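Local coordinates for hypothetical membrane protein (Corynebacterium glutamicum, PDB 6JSA), which binds heme through its C-terminal HtaA domain, the part present here, and probably passes it on within the corynebacterial heme-uptake machinery, at residues Ile83-Asn88 with Asp157-Ser162. Residues are numbered along the deposited sequence; the frame is centred on the assembly and turned at random.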
loop_
_atom_site.group_PDB
_atom_site.type_symbol
_atom_site.label_atom_id
_atom_site.label_comp_id
_atom_site.label_asym_id
_atom_site.label_seq_id
_atom_site.Cartn_x
_atom_site.Cartn_y
_atom_site.Cartn_z
ATOM N N ILE A 83 0.060 -5.569 2.975
ATOM C CA ILE A 83 0.049 -4.153 3.334
ATOM C C ILE A 83 -0.579 -3.962 4.708
ATOM O O ILE A 83 -1.432 -4.745 5.157
ATOM C CB ILE A 83 -0.609 -3.243 2.280
ATOM C CG1 ILE A 83 -2.125 -3.402 2.275
ATOM C CG2 ILE A 83 -0.001 -3.461 0.909
ATOM C CD1 ILE A 83 -2.822 -2.208 1.632
ATOM N N GLU A 84 -0.142 -2.907 5.385
ATOM C CA GLU A 84 -0.622 -2.550 6.710
ATOM C C GLU A 84 -0.729 -1.036 6.766
ATOM O O GLU A 84 0.206 -0.332 6.369
ATOM C CB GLU A 84 0.351 -3.040 7.789
ATOM C CG GLU A 84 0.092 -2.478 9.174
ATOM C CD GLU A 84 1.120 -2.943 10.181
ATOM O OE1 GLU A 84 1.898 -3.874 9.863
ATOM O OE2 GLU A 84 1.155 -2.370 11.290
ATOM N N ILE A 85 -1.880 -0.542 7.210
ATOM C CA ILE A 85 -2.071 0.868 7.516
ATOM C C ILE A 85 -1.895 1.035 9.017
ATOM O O ILE A 85 -2.675 0.495 9.807
ATOM C CB ILE A 85 -3.466 1.341 7.082
ATOM C CG1 ILE A 85 -3.631 1.197 5.565
ATOM C CG2 ILE A 85 -3.691 2.773 7.522
ATOM C CD1 ILE A 85 -5.050 1.402 5.090
ATOM N N SER A 86 -0.868 1.771 9.414
ATOM C CA SER A 86 -0.606 2.078 10.810
ATOM C C SER A 86 -0.808 3.572 11.004
ATOM O O SER A 86 -0.400 4.370 10.157
ATOM C CB SER A 86 0.828 1.682 11.162
ATOM O OG SER A 86 1.098 1.865 12.532
ATOM N N PHE A 87 -1.463 3.958 12.099
ATOM C CA PHE A 87 -1.701 5.372 12.338
ATOM C C PHE A 87 -1.504 5.716 13.804
ATOM O O PHE A 87 -1.737 4.902 14.697
ATOM C CB PHE A 87 -3.067 5.873 11.819
ATOM C CG PHE A 87 -4.266 5.205 12.450
ATOM C CD1 PHE A 87 -4.829 4.067 11.884
ATOM C CD2 PHE A 87 -4.863 5.747 13.584
ATOM C CE1 PHE A 87 -5.946 3.468 12.460
ATOM C CE2 PHE A 87 -5.975 5.151 14.155
ATOM C CZ PHE A 87 -6.516 4.015 13.591
ATOM N N ASN A 88 -1.051 6.943 14.019
ATOM C CA ASN A 88 -0.914 7.539 15.349
ATOM C C ASN A 88 -1.444 8.959 15.186
ATOM O O ASN A 88 -0.767 9.803 14.589
ATOM C CB ASN A 88 0.544 7.562 15.797
ATOM C CG ASN A 88 1.104 6.179 16.068
ATOM O OD1 ASN A 88 1.565 5.490 15.158
ATOM N ND2 ASN A 88 1.094 5.777 17.333
ATOM N N ASP A 157 -0.443 7.293 -5.105
ATOM C CA ASP A 157 -1.887 7.380 -4.979
ATOM C C ASP A 157 -2.250 7.486 -3.500
ATOM O O ASP A 157 -1.586 6.891 -2.645
ATOM C CB ASP A 157 -2.546 6.100 -5.491
ATOM C CG ASP A 157 -2.741 6.060 -6.998
ATOM O OD1 ASP A 157 -2.501 7.060 -7.700
ATOM O OD2 ASP A 157 -3.151 4.980 -7.482
ATOM N N PRO A 158 -3.315 8.204 -3.169
ATOM C CA PRO A 158 -3.802 8.200 -1.785
ATOM C C PRO A 158 -4.413 6.846 -1.452
ATOM O O PRO A 158 -4.842 6.085 -2.326
ATOM C CB PRO A 158 -4.871 9.295 -1.792
ATOM C CG PRO A 158 -5.402 9.260 -3.193
ATOM C CD PRO A 158 -4.199 8.975 -4.063
ATOM N N ILE A 159 -4.443 6.533 -0.161
ATOM C CA ILE A 159 -5.013 5.277 0.318
ATOM C C ILE A 159 -6.226 5.576 1.188
ATOM O O ILE A 159 -6.234 6.549 1.949
ATOM C CB ILE A 159 -3.973 4.413 1.070
ATOM C CG1 ILE A 159 -4.563 3.045 1.430
ATOM C CG2 ILE A 159 -3.410 5.132 2.297
ATOM C CD1 ILE A 159 -3.513 2.000 1.771
ATOM N N SER A 160 -7.264 4.749 1.059
ATOM C CA SER A 160 -8.434 4.852 1.916
ATOM C C SER A 160 -8.741 3.493 2.520
ATOM O O SER A 160 -8.382 2.447 1.970
ATOM C CB SER A 160 -9.662 5.375 1.166
ATOM O OG SER A 160 -9.941 4.577 0.036
ATOM N N PHE A 161 -9.397 3.522 3.674
ATOM C CA PHE A 161 -9.794 2.285 4.328
ATOM C C PHE A 161 -11.073 2.520 5.113
ATOM O O PHE A 161 -11.399 3.646 5.501
ATOM C CB PHE A 161 -8.709 1.725 5.264
ATOM C CG PHE A 161 -8.659 2.403 6.607
ATOM C CD1 PHE A 161 -7.953 3.585 6.778
ATOM C CD2 PHE A 161 -9.317 1.853 7.700
ATOM C CE1 PHE A 161 -7.917 4.217 8.012
ATOM C CE2 PHE A 161 -9.289 2.489 8.937
ATOM C CZ PHE A 161 -8.584 3.666 9.095
ATOM N N SER A 162 -11.768 1.425 5.378
ATOM C CA SER A 162 -12.860 1.429 6.328
ATOM C C SER A 162 -12.835 0.105 7.070
ATOM O O SER A 162 -12.427 -0.919 6.521
ATOM C CB SER A 162 -14.201 1.667 5.636
ATOM O OG SER A 162 -14.487 0.648 4.708
#
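Ile85 and Ile159 reach toward each other tip to tip, their CD1 methyls 3.7 Å apart, and form the middle of a wholly apolar contact. The Ile85 chain approaches Phe161 obliquely, its CD1 3.7 Å from Phe161 CB and 4.0 Å from Phe161 CG and from Phe161 CD1. One methyl thus fills the junction between Ile159 and Phe161. Ile85 CG1 stands anti to its own carbonyl carbon, directed at the other strand, and the extended chi2 (170°) sets CD1 at its end. The flanks are looser: Ile83 CD1 is 4.3 Å from Ile159 CD1, and Phe87 CE1 is the same distance from Phe161 CZ. No hydrogen bond links the segments, whose strands cross almost perpendicularly (83°) with their axes 9.7 Å apart, characteristic of orthogonal packing of beta strands across a hydrophobic core, here away from the heme site. Glu84, whose CB points away from strand 159-165, forms a salt bridge with Arg112, and Ser160 OG hydrogen-bonds Gln11. Strand 76-88 pairs with 58-62 and 91-101, strand 159-165 with 3-12 and 129-138. Around the buried contact, Leu118 of strand 113-125 touches both central isoleucines, Ala10 of strand 3-12 touches Ile85 and Phe161, and Phe161 also meets Ile61 of strand 58-62 and Ala130 of strand 129-138.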